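Local coordinates for CBS domain-containing protein (Pyrococcus horikoshii, PDB 2YZQ) that is of unknown function but carries four CBS domain repeats and binds S-adenosylmethionine, consistent with a role in sensing this ligand, at residues Val136-Glu141 with Leu160-Ser165; Asp177-Asp181 with Glu225-Arg229; Val231-Pro236 with Ile252-Ile258. One frame throughout, in Å; residues are numbered along the deposited sequence.

Contact 1 of 3, residues Val136-Glu141 with Leu160-Ser165; sequences VSIVWE and LPVVDS
Valine side chains pack on both faces of a short parallel strand pair. On one face Val139 CG1 lies 3.9 Å from Val162 CG2 and 4.1 Å from Leu160 CD1, with Val139 in the p rotamer and Val162 in t. On the face of Val163, Ile138 CD1 comes within 4.1 Å of Val163 CG1; at the N-terminal end Val136 CG2 lies 4.0 Å from Pro161 CG. Val139 pairs with Val162 (CA to CA 5.0 Å) and Trp140 with Val163 (CA to CA 4.9 Å). Three backbone hydrogen bonds fix this register: Val139 N to Pro161 O 3.1 Å, Val163 N to Val139 O 3.0 Å and Glu141 N to Val163 O 2.9 Å. Trp140, chi1 t, sets its ring edge against the other backbone, CD1 standing 3.1 Å from Val163 O. At the polar end one water accepts from Trp140 NE1 and Ser165 N, both at 2.8 Å, and donates to Glu141 OE2 at 2.7 Å. Asp164 instead turns OD1 to the backbone of Glu166 and Asn168. Helix 145-153 makes the beta-alpha-beta crossover of this CBS repeat, placing Ala148 against Val139 and Leu152 against Leu160; strand 169-174 runs antiparallel beyond strand 159-163, and Leu264 of strand 263-269 packs on Ile138 and Pro161.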
loop_
_atom_site.group_PDB
_atom_site.type_symbol
_atom_site.label_atom_id
_atom_site.label_comp_id
_atom_site.label_asym_id
_atom_site.label_seq_id
_atom_site.Cartn_x
_atom_site.Cartn_y
_atom_site.Cartn_z
ATOM N N VAL A 136 -2.517 -15.125 -3.847
ATOM C CA VAL A 136 -2.266 -13.974 -4.699
ATOM C C VAL A 136 -3.055 -13.992 -6.002
ATOM O O VAL A 136 -3.135 -15.022 -6.674
ATOM C CB VAL A 136 -0.765 -13.892 -5.037
ATOM C CG1 VAL A 136 -0.313 -15.186 -5.678
ATOM C CG2 VAL A 136 -0.491 -12.712 -5.952
ATOM N N SER A 137 -3.637 -12.846 -6.346
ATOM C CA SER A 137 -4.388 -12.706 -7.591
ATOM C C SER A 137 -3.368 -12.451 -8.695
ATOM O O SER A 137 -2.521 -11.570 -8.564
ATOM C CB SER A 137 -5.349 -11.521 -7.507
ATOM O OG SER A 137 -6.361 -11.771 -6.546
ATOM N N ILE A 138 -3.452 -13.218 -9.778
ATOM C CA ILE A 138 -2.512 -13.060 -10.884
ATOM C C ILE A 138 -3.271 -12.985 -12.196
ATOM O O ILE A 138 -4.480 -13.144 -12.228
ATOM C CB ILE A 138 -1.522 -14.247 -10.946
ATOM C CG1 ILE A 138 -2.262 -15.543 -11.303
ATOM C CG2 ILE A 138 -0.825 -14.403 -9.605
ATOM C CD1 ILE A 138 -1.344 -16.762 -11.448
ATOM N N VAL A 139 -2.565 -12.735 -13.287
ATOM C CA VAL A 139 -3.248 -12.668 -14.570
ATOM C C VAL A 139 -2.324 -13.143 -15.674
ATOM O O VAL A 139 -1.139 -12.851 -15.652
ATOM C CB VAL A 139 -3.729 -11.217 -14.879
ATOM C CG1 VAL A 139 -2.537 -10.291 -15.087
ATOM C CG2 VAL A 139 -4.630 -11.219 -16.095
ATOM N N TRP A 140 -2.870 -13.904 -16.619
ATOM C CA TRP A 140 -2.079 -14.385 -17.746
ATOM C C TRP A 140 -1.812 -13.200 -18.677
ATOM O O TRP A 140 -2.695 -12.375 -18.912
ATOM C CB TRP A 140 -2.836 -15.485 -18.488
ATOM C CG TRP A 140 -2.156 -15.930 -19.748
ATOM C CD1 TRP A 140 -0.841 -16.262 -19.903
ATOM C CD2 TRP A 140 -2.766 -16.103 -21.029
ATOM N NE1 TRP A 140 -0.592 -16.630 -21.206
ATOM C CE2 TRP A 140 -1.760 -16.541 -21.919
ATOM C CE3 TRP A 140 -4.069 -15.930 -21.511
ATOM C CZ2 TRP A 140 -2.017 -16.808 -23.267
ATOM C CZ3 TRP A 140 -4.322 -16.197 -22.849
ATOM C CH2 TRP A 140 -3.301 -16.630 -23.711
ATOM N N GLU A 141 -0.595 -13.118 -19.204
ATOM C CA GLU A 141 -0.219 -12.008 -20.075
ATOM C C GLU A 141 -1.113 -11.840 -21.303
ATOM O O GLU A 141 -1.176 -10.756 -21.882
ATOM C CB GLU A 141 1.246 -12.150 -20.504
ATOM C CG GLU A 141 1.520 -13.311 -21.450
ATOM C CD GLU A 141 3.002 -13.526 -21.686
ATOM O OE1 GLU A 141 3.751 -12.523 -21.760
ATOM O OE2 GLU A 141 3.420 -14.695 -21.813
ATOM N N LEU A 160 -0.984 -6.812 -10.024
ATOM C CA LEU A 160 -1.204 -8.194 -10.416
ATOM C C LEU A 160 0.054 -8.781 -11.039
ATOM O O LEU A 160 0.538 -8.275 -12.052
ATOM C CB LEU A 160 -2.308 -8.302 -11.471
ATOM C CG LEU A 160 -3.752 -7.949 -11.142
ATOM C CD1 LEU A 160 -4.582 -7.907 -12.421
ATOM C CD2 LEU A 160 -4.302 -8.987 -10.180
ATOM N N PRO A 161 0.623 -9.829 -10.429
ATOM C CA PRO A 161 1.815 -10.417 -11.044
ATOM C C PRO A 161 1.277 -11.024 -12.344
ATOM O O PRO A 161 0.146 -11.515 -12.371
ATOM C CB PRO A 161 2.219 -11.506 -10.049
ATOM C CG PRO A 161 1.766 -10.947 -8.731
ATOM C CD PRO A 161 0.409 -10.363 -9.070
ATOM N N VAL A 162 2.064 -10.987 -13.411
ATOM C CA VAL A 162 1.625 -11.537 -14.692
ATOM C C VAL A 162 2.407 -12.807 -15.007
ATOM O O VAL A 162 3.615 -12.862 -14.802
ATOM C CB VAL A 162 1.844 -10.515 -15.834
ATOM C CG1 VAL A 162 1.328 -11.079 -17.139
ATOM C CG2 VAL A 162 1.138 -9.207 -15.504
ATOM N N VAL A 163 1.713 -13.823 -15.506
ATOM C CA VAL A 163 2.364 -15.089 -15.825
ATOM C C VAL A 163 2.175 -15.491 -17.280
ATOM O O VAL A 163 1.283 -14.985 -17.961
ATOM C CB VAL A 163 1.815 -16.228 -14.927
ATOM C CG1 VAL A 163 2.081 -15.903 -13.462
ATOM C CG2 VAL A 163 0.320 -16.409 -15.168
ATOM N N ASP A 164 3.035 -16.383 -17.763
ATOM C CA ASP A 164 2.891 -16.854 -19.131
ATOM C C ASP A 164 1.898 -18.014 -19.151
ATOM O O ASP A 164 1.285 -18.340 -18.129
ATOM C CB ASP A 164 4.245 -17.266 -19.738
ATOM C CG ASP A 164 4.923 -18.406 -18.994
ATOM O OD1 ASP A 164 4.264 -19.132 -18.224
ATOM O OD2 ASP A 164 6.144 -18.587 -19.208
ATOM N N SER A 165 1.733 -18.636 -20.314
ATOM C CA SER A 165 0.777 -19.726 -20.461
ATOM C C SER A 165 1.067 -20.943 -19.585
ATOM O O SER A 165 0.196 -21.787 -19.396
ATOM C CB SER A 165 0.700 -20.151 -21.929
ATOM O OG SER A 165 1.942 -20.671 -22.370
HETATM O O HOH W 1 1.949 -16.876 -22.449
#

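Contact 2 of 3, residues Asp177-Asp181 with Glu225-Arg229; sequences DLLRD and EIMTR. With SAM (S-adenosylmethionine), chain B.
Hydrogen bonds from one arginine join the two segments. Arg180 is extended after chi1 m, with chi2 to chi4 all near 180°, so NH1 reaches Ile226 O at 2.8 Å and Thr228 OG1 at 3.0 Å, while NH2 meets the same Thr228 OG1 at 3.1 Å. Both acceptors lie near the guanidinium plane, at its edge. The charge interaction is internal to 177-181: Asp177 OD1 stands 3.1 Å from Arg180 NH1 but well out of the guanidinium plane, so no N-H points at it. Within 177-181 the backbone turns, Arg180 N bonding Asp177 O at 2.9 Å and Asp181 N bonding Leu178 O at 3.1 Å. The backbones come closest where Arg180 CA lies 5.9 Å from Ile226 CA. Apolar packing centres on Ile226 (chi1 p, chi2 t), whose CD1 touches Leu178 CD2 at 4.0 Å; Leu145 of helix 145-153 packs against both residues. Ligand bonds come from both segments: SAM O3' donates to Asp177 OD1 and SAM O2' to Asp177 OD2, each at 2.6 Å, and Thr228 OG1 donates to SAM O2' at 2.8 Å. Asp177 OD2 also accepts from Asp174 N. An aspartate holding both ribose hydroxyls is typical of adenosyl-ligand pockets in CBS domain pairs; here Thr228 of the paired repeat adds a bond to O2'.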
loop_
_atom_site.group_PDB
_atom_site.type_symbol
_atom_site.label_atom_id
_atom_site.label_comp_id
_atom_site.label_asym_id
_atom_site.label_seq_id
_atom_site.Cartn_x
_atom_site.Cartn_y
_atom_site.Cartn_z
ATOM N N ASP A 177 -0.003 1.688 -14.897
ATOM C CA ASP A 177 0.439 1.179 -16.190
ATOM C C ASP A 177 -0.572 1.423 -17.301
ATOM O O ASP A 177 -0.243 1.333 -18.482
ATOM C CB ASP A 177 0.771 -0.311 -16.091
ATOM C CG ASP A 177 1.974 -0.571 -15.217
ATOM O OD1 ASP A 177 2.920 0.247 -15.262
ATOM O OD2 ASP A 177 1.990 -1.587 -14.493
ATOM N N LEU A 178 -1.808 1.737 -16.926
ATOM C CA LEU A 178 -2.838 2.016 -17.913
ATOM C C LEU A 178 -2.446 3.231 -18.750
ATOM O O LEU A 178 -2.838 3.345 -19.912
ATOM C CB LEU A 178 -4.179 2.286 -17.226
ATOM C CG LEU A 178 -4.885 1.084 -16.597
ATOM C CD1 LEU A 178 -6.092 1.567 -15.810
ATOM C CD2 LEU A 178 -5.314 0.109 -17.679
ATOM N N LEU A 179 -1.672 4.136 -18.155
ATOM C CA LEU A 179 -1.243 5.340 -18.862
ATOM C C LEU A 179 -0.211 5.041 -19.938
ATOM O O LEU A 179 0.210 5.943 -20.665
ATOM C CB LEU A 179 -0.680 6.378 -17.882
ATOM C CG LEU A 179 -1.678 7.157 -17.018
ATOM C CD1 LEU A 179 -2.484 6.215 -16.145
ATOM C CD2 LEU A 179 -0.913 8.149 -16.157
ATOM N N ARG A 180 0.209 3.782 -20.041
ATOM C CA ARG A 180 1.178 3.403 -21.066
ATOM C C ARG A 180 0.453 3.118 -22.373
ATOM O O ARG A 180 1.086 2.901 -23.408
ATOM C CB ARG A 180 1.961 2.160 -20.642
ATOM C CG ARG A 180 2.999 2.402 -19.567
ATOM C CD ARG A 180 3.527 1.072 -19.053
ATOM N NE ARG A 180 4.624 1.233 -18.109
ATOM C CZ ARG A 180 5.136 0.233 -17.400
ATOM N NH1 ARG A 180 4.641 -0.989 -17.533
ATOM N NH2 ARG A 180 6.146 0.452 -16.566
ATOM N N ASP A 181 -0.875 3.110 -22.322
ATOM C CA ASP A 181 -1.672 2.848 -23.514
ATOM C C ASP A 181 -1.884 4.148 -24.283
ATOM O O ASP A 181 -2.618 5.032 -23.842
ATOM C CB ASP A 181 -3.026 2.250 -23.132
ATOM C CG ASP A 181 -3.766 1.681 -24.326
ATOM O OD1 ASP A 181 -3.813 2.353 -25.378
ATOM O OD2 ASP A 181 -4.306 0.562 -24.213
ATOM N N GLU A 225 0.749 -5.882 -23.262
ATOM C CA GLU A 225 1.115 -4.632 -23.924
ATOM C C GLU A 225 1.406 -3.448 -23.000
ATOM O O GLU A 225 1.964 -2.446 -23.444
ATOM C CB GLU A 225 0.032 -4.234 -24.935
ATOM C CG GLU A 225 0.059 -5.055 -26.220
ATOM C CD GLU A 225 -0.961 -4.580 -27.244
ATOM O OE1 GLU A 225 -1.186 -3.356 -27.338
ATOM O OE2 GLU A 225 -1.526 -5.429 -27.965
ATOM N N ILE A 226 1.036 -3.544 -21.727
ATOM C CA ILE A 226 1.306 -2.441 -20.806
ATOM C C ILE A 226 2.014 -2.882 -19.528
ATOM O O ILE A 226 2.285 -2.066 -18.653
ATOM C CB ILE A 226 0.010 -1.703 -20.392
ATOM C CG1 ILE A 226 -0.903 -2.649 -19.609
ATOM C CG2 ILE A 226 -0.702 -1.154 -21.625
ATOM C CD1 ILE A 226 -2.047 -1.945 -18.898
ATOM N N MET A 227 2.339 -4.163 -19.429
ATOM C CA MET A 227 2.977 -4.664 -18.217
ATOM C C MET A 227 4.458 -4.329 -18.073
ATOM O O MET A 227 5.157 -4.048 -19.055
ATOM C CB MET A 227 2.800 -6.183 -18.130
ATOM C CG MET A 227 3.693 -6.970 -19.084
ATOM S SD MET A 227 3.441 -8.741 -18.902
ATOM C CE MET A 227 4.694 -9.388 -20.019
ATOM N N THR A 228 4.921 -4.344 -16.826
ATOM C CA THR A 228 6.323 -4.107 -16.505
ATOM C C THR A 228 6.970 -5.494 -16.557
ATOM O O THR A 228 6.555 -6.407 -15.839
ATOM C CB THR A 228 6.470 -3.514 -15.091
ATOM O OG1 THR A 228 5.861 -2.214 -15.045
ATOM C CG2 THR A 228 7.937 -3.412 -14.702
ATOM N N ARG A 229 7.981 -5.660 -17.406
ATOM C CA ARG A 229 8.629 -6.961 -17.560
ATOM C C ARG A 229 9.706 -7.311 -16.544
ATOM O O ARG A 229 9.896 -8.489 -16.222
ATOM C CB ARG A 229 9.188 -7.087 -18.979
ATOM C CG ARG A 229 8.094 -7.102 -20.033
ATOM C CD ARG A 229 8.648 -7.114 -21.446
ATOM N NE ARG A 229 7.566 -7.057 -22.424
ATOM C CZ ARG A 229 6.768 -8.077 -22.718
ATOM N NH1 ARG A 229 6.935 -9.247 -22.114
ATOM N NH2 ARG A 229 5.797 -7.926 -23.608
HETATM N N SAM B . 0.707 3.481 -6.237
HETATM C CA SAM B . 1.885 4.094 -6.867
HETATM C C SAM B . 1.458 5.283 -7.709
HETATM O O SAM B . 2.290 6.087 -8.100
HETATM O OXT SAM B . 0.285 5.440 -7.999
HETATM C CB SAM B . 2.588 3.045 -7.740
HETATM C CG SAM B . 4.030 3.477 -8.013
HETATM S SD SAM B . 4.952 2.120 -8.797
HETATM C CE SAM B . 6.478 3.025 -9.225
HETATM C "C5'" SAM B . 4.123 1.834 -10.378
HETATM C "C4'" SAM B . 5.047 1.026 -11.291
HETATM O "O4'" SAM B . 5.739 0.016 -10.518
HETATM C "C3'" SAM B . 4.262 0.300 -12.392
HETATM O "O3'" SAM B . 4.964 0.426 -13.640
HETATM C "C2'" SAM B . 4.230 -1.151 -11.891
HETATM O "O2'" SAM B . 4.059 -2.081 -12.966
HETATM C "C1'" SAM B . 5.599 -1.241 -11.199
HETATM N N9 SAM B . 5.688 -2.332 -10.226
HETATM C C8 SAM B . 4.821 -2.645 -9.204
HETATM N N7 SAM B . 5.328 -3.611 -8.483
HETATM C C5 SAM B . 6.471 -4.050 -9.076
HETATM C C6 SAM B . 7.407 -5.095 -8.842
HETATM N N6 SAM B . 7.238 -5.979 -7.796
HETATM N N1 SAM B . 8.471 -5.216 -9.664
HETATM C C2 SAM B . 8.639 -4.416 -10.723
HETATM N N3 SAM B . 7.808 -3.405 -10.962
HETATM C C4 SAM B . 6.710 -3.210 -10.191
HETATM O O HOH W 2 -2.308 -1.825 -25.208
#

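Contact 3 of 3, residues Val231-Pro236 with Ile252-Ile258; sequences VIVATP and IEQLPVI. With SAM (S-adenosylmethionine), chain B.
A single backbone bridge, Ala234 with Val257 (CA to CA 4.7 Å), joins segments whose other end opens around the adenine of SAM. Ala234 N donates to Pro256 O and Ile258 N to Ala234 O, both at 2.9 Å. Segment 231-236 is extended but forms no regular strand; 254-258 is strand, and the end-to-end directions differ by 59°. Around the bridge, Ala234 CB lies 4.0 Å from Leu255 CD2, Val233 CG2 (chi1 m) 3.7 Å from Ile258 CD1, and Pro236 CD 3.8 Å from Val257 CG1. Nearer the ligand, Val231 CG1 meets Pro256 CG at 3.8 Å and Ile232 CB meets Ile252 CD1 at 4.0 Å. Leu255 also packs on Met247 of helix 240-250, which connects the two segments, and on Ile268 of strand 263-269. Ile232 N donates to SAM N1 at 2.7 Å, and SAM N6 donates to Ile232 O at 3.1 Å and to Gln254 O at 3.0 Å. Gln254 NE2 adds a weak bond to SAM N7, 3.0 Å. Farther along the ligand, SAM N donates to Glu253 OE2 at 2.7 Å. Main-chain atoms thus read the adenine: a donor faces N1 and two carbonyls take the N6 amino group, a pattern that suits adenine and would oppose guanine, while the carboxylate of Glu253 suits the positively charged amino group of the methionine part.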
loop_
_atom_site.group_PDB
_atom_site.type_symbol
_atom_site.label_atom_id
_atom_site.label_comp_id
_atom_site.label_asym_id
_atom_site.label_seq_id
_atom_site.Cartn_x
_atom_site.Cartn_y
_atom_site.Cartn_z
ATOM N N VAL A 231 10.493 -7.648 -13.124
ATOM C CA VAL A 231 9.850 -7.718 -11.820
ATOM C C VAL A 231 10.834 -7.794 -10.657
ATOM O O VAL A 231 11.776 -8.599 -10.661
ATOM C CB VAL A 231 8.904 -8.939 -11.753
ATOM C CG1 VAL A 231 8.000 -8.835 -10.539
ATOM C CG2 VAL A 231 8.071 -9.020 -13.027
ATOM N N ILE A 232 10.618 -6.923 -9.675
ATOM C CA ILE A 232 11.434 -6.879 -8.473
ATOM C C ILE A 232 10.800 -7.899 -7.536
ATOM O O ILE A 232 9.643 -7.738 -7.135
ATOM C CB ILE A 232 11.383 -5.491 -7.820
ATOM C CG1 ILE A 232 11.817 -4.429 -8.834
ATOM C CG2 ILE A 232 12.267 -5.474 -6.583
ATOM C CD1 ILE A 232 13.195 -4.669 -9.419
ATOM N N VAL A 233 11.554 -8.938 -7.192
ATOM C CA VAL A 233 11.036 -10.020 -6.357
ATOM C C VAL A 233 11.660 -10.193 -4.986
ATOM O O VAL A 233 12.709 -9.629 -4.673
ATOM C CB VAL A 233 11.167 -11.389 -7.089
ATOM C CG1 VAL A 233 10.470 -11.343 -8.428
ATOM C CG2 VAL A 233 12.636 -11.739 -7.292
ATOM N N ALA A 234 10.984 -11.000 -4.173
ATOM C CA ALA A 234 11.430 -11.339 -2.833
ATOM C C ALA A 234 11.375 -12.858 -2.718
ATOM O O ALA A 234 10.866 -13.537 -3.609
ATOM C CB ALA A 234 10.510 -10.706 -1.791
ATOM N N THR A 235 11.931 -13.388 -1.637
ATOM C CA THR A 235 11.896 -14.825 -1.381
ATOM C C THR A 235 11.481 -14.934 0.076
ATOM O O THR A 235 11.500 -13.942 0.803
ATOM C CB THR A 235 13.274 -15.499 -1.570
ATOM O OG1 THR A 235 14.164 -15.082 -0.528
ATOM C CG2 THR A 235 13.862 -15.140 -2.925
ATOM N N PRO A 236 11.097 -16.133 0.530
ATOM C CA PRO A 236 10.686 -16.287 1.928
ATOM C C PRO A 236 11.753 -15.912 2.956
ATOM O O PRO A 236 11.432 -15.480 4.061
ATOM C CB PRO A 236 10.308 -17.762 2.015
ATOM C CG PRO A 236 9.821 -18.066 0.631
ATOM C CD PRO A 236 10.857 -17.375 -0.227
ATOM N N ILE A 252 7.315 0.945 -4.916
ATOM C CA ILE A 252 6.323 -0.089 -5.184
ATOM C C ILE A 252 5.783 -0.611 -3.858
ATOM O O ILE A 252 6.502 -0.663 -2.858
ATOM C CB ILE A 252 6.935 -1.245 -6.002
ATOM C CG1 ILE A 252 8.212 -1.743 -5.320
ATOM C CG2 ILE A 252 7.215 -0.769 -7.433
ATOM C CD1 ILE A 252 8.971 -2.798 -6.116
ATOM N N GLU A 253 4.510 -0.998 -3.860
ATOM C CA GLU A 253 3.853 -1.474 -2.648
ATOM C C GLU A 253 3.841 -2.987 -2.459
ATOM O O GLU A 253 3.309 -3.478 -1.464
ATOM C CB GLU A 253 2.413 -0.955 -2.608
ATOM C CG GLU A 253 2.297 0.573 -2.603
ATOM C CD GLU A 253 2.232 1.189 -3.994
ATOM O OE1 GLU A 253 2.584 0.518 -4.990
ATOM O OE2 GLU A 253 1.834 2.370 -4.087
ATOM N N GLN A 254 4.423 -3.727 -3.397
ATOM C CA GLN A 254 4.427 -5.181 -3.283
ATOM C C GLN A 254 5.481 -5.865 -4.140
ATOM O O GLN A 254 5.809 -5.398 -5.231
ATOM C CB GLN A 254 3.060 -5.744 -3.676
ATOM C CG GLN A 254 2.687 -5.504 -5.141
ATOM C CD GLN A 254 2.408 -4.047 -5.444
ATOM O OE1 GLN A 254 1.524 -3.437 -4.843
ATOM N NE2 GLN A 254 3.155 -3.482 -6.394
ATOM N N LEU A 255 5.998 -6.982 -3.635
ATOM C CA LEU A 255 6.986 -7.776 -4.358
ATOM C C LEU A 255 6.531 -9.219 -4.436
ATOM O O LEU A 255 6.199 -9.825 -3.419
ATOM C CB LEU A 255 8.353 -7.772 -3.664
ATOM C CG LEU A 255 9.280 -6.557 -3.720
ATOM C CD1 LEU A 255 8.649 -5.382 -3.011
ATOM C CD2 LEU A 255 10.615 -6.919 -3.078
ATOM N N PRO A 256 6.469 -9.780 -5.649
ATOM C CA PRO A 256 6.058 -11.182 -5.743
ATOM C C PRO A 256 7.101 -12.004 -4.978
ATOM O O PRO A 256 8.286 -11.671 -4.985
ATOM C CB PRO A 256 6.124 -11.453 -7.238
ATOM C CG PRO A 256 5.704 -10.143 -7.832
ATOM C CD PRO A 256 6.448 -9.132 -6.974
ATOM N N VAL A 257 6.663 -13.060 -4.302
ATOM C CA VAL A 257 7.581 -13.924 -3.569
ATOM C C VAL A 257 7.786 -15.141 -4.453
ATOM O O VAL A 257 6.817 -15.749 -4.897
ATOM C CB VAL A 257 6.975 -14.366 -2.221
ATOM C CG1 VAL A 257 7.926 -15.345 -1.509
ATOM C CG2 VAL A 257 6.718 -13.136 -1.356
ATOM N N ILE A 258 9.041 -15.485 -4.718
ATOM C CA ILE A 258 9.336 -16.621 -5.584
ATOM C C ILE A 258 10.388 -17.578 -5.057
ATOM O O ILE A 258 11.030 -17.343 -4.030
ATOM C CB ILE A 258 9.854 -16.154 -6.961
ATOM C CG1 ILE A 258 11.246 -15.529 -6.801
ATOM C CG2 ILE A 258 8.887 -15.149 -7.572
ATOM C CD1 ILE A 258 11.995 -15.304 -8.103
HETATM N N SAM B . 0.707 3.481 -6.237
HETATM C CA SAM B . 1.885 4.094 -6.867
HETATM C C SAM B . 1.458 5.283 -7.709
HETATM O O SAM B . 2.290 6.087 -8.100
HETATM O OXT SAM B . 0.285 5.440 -7.999
HETATM C CB SAM B . 2.588 3.045 -7.740
HETATM C CG SAM B . 4.030 3.477 -8.013
HETATM S SD SAM B . 4.952 2.120 -8.797
HETATM C CE SAM B . 6.478 3.025 -9.225
HETATM C "C5'" SAM B . 4.123 1.834 -10.378
HETATM C "C4'" SAM B . 5.047 1.026 -11.291
HETATM O "O4'" SAM B . 5.739 0.016 -10.518
HETATM C "C3'" SAM B . 4.262 0.300 -12.392
HETATM O "O3'" SAM B . 4.964 0.426 -13.640
HETATM C "C2'" SAM B . 4.230 -1.151 -11.891
HETATM O "O2'" SAM B . 4.059 -2.081 -12.966
HETATM C "C1'" SAM B . 5.599 -1.241 -11.199
HETATM N N9 SAM B . 5.688 -2.332 -10.226
HETATM C C8 SAM B . 4.821 -2.645 -9.204
HETATM N N7 SAM B . 5.328 -3.611 -8.483
HETATM C C5 SAM B . 6.471 -4.050 -9.076
HETATM C C6 SAM B . 7.407 -5.095 -8.842
HETATM N N6 SAM B . 7.238 -5.979 -7.796
HETATM N N1 SAM B . 8.471 -5.216 -9.664
HETATM C C2 SAM B . 8.639 -4.416 -10.723
HETATM N N3 SAM B . 7.808 -3.405 -10.962
HETATM C C4 SAM B . 6.710 -3.210 -10.191
#

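Overall arrangement
Along the chain the three contacts follow in series; none nests in or crosses another. Contact 1 closes first, bringing together the ends of the beta-alpha-beta unit around helix 145-153. Contact 2 then spans 43 residues, many of them unmodelled, and joins the third CBS repeat to the start of the fourth. Contact 3 follows directly in the sequence and closes the loop over helix 240-250 within that fourth repeat. Val162 and Glu141 of contact 1 touch Met227 of contact 2, and Pro161 packs on Pro256 of contact 3, so the two repeats meet side by side. SAM bridges contacts 2 and 3, the ribose hydroxyls bonded at contact 2, the adenine and the methionine amino group at contact 3.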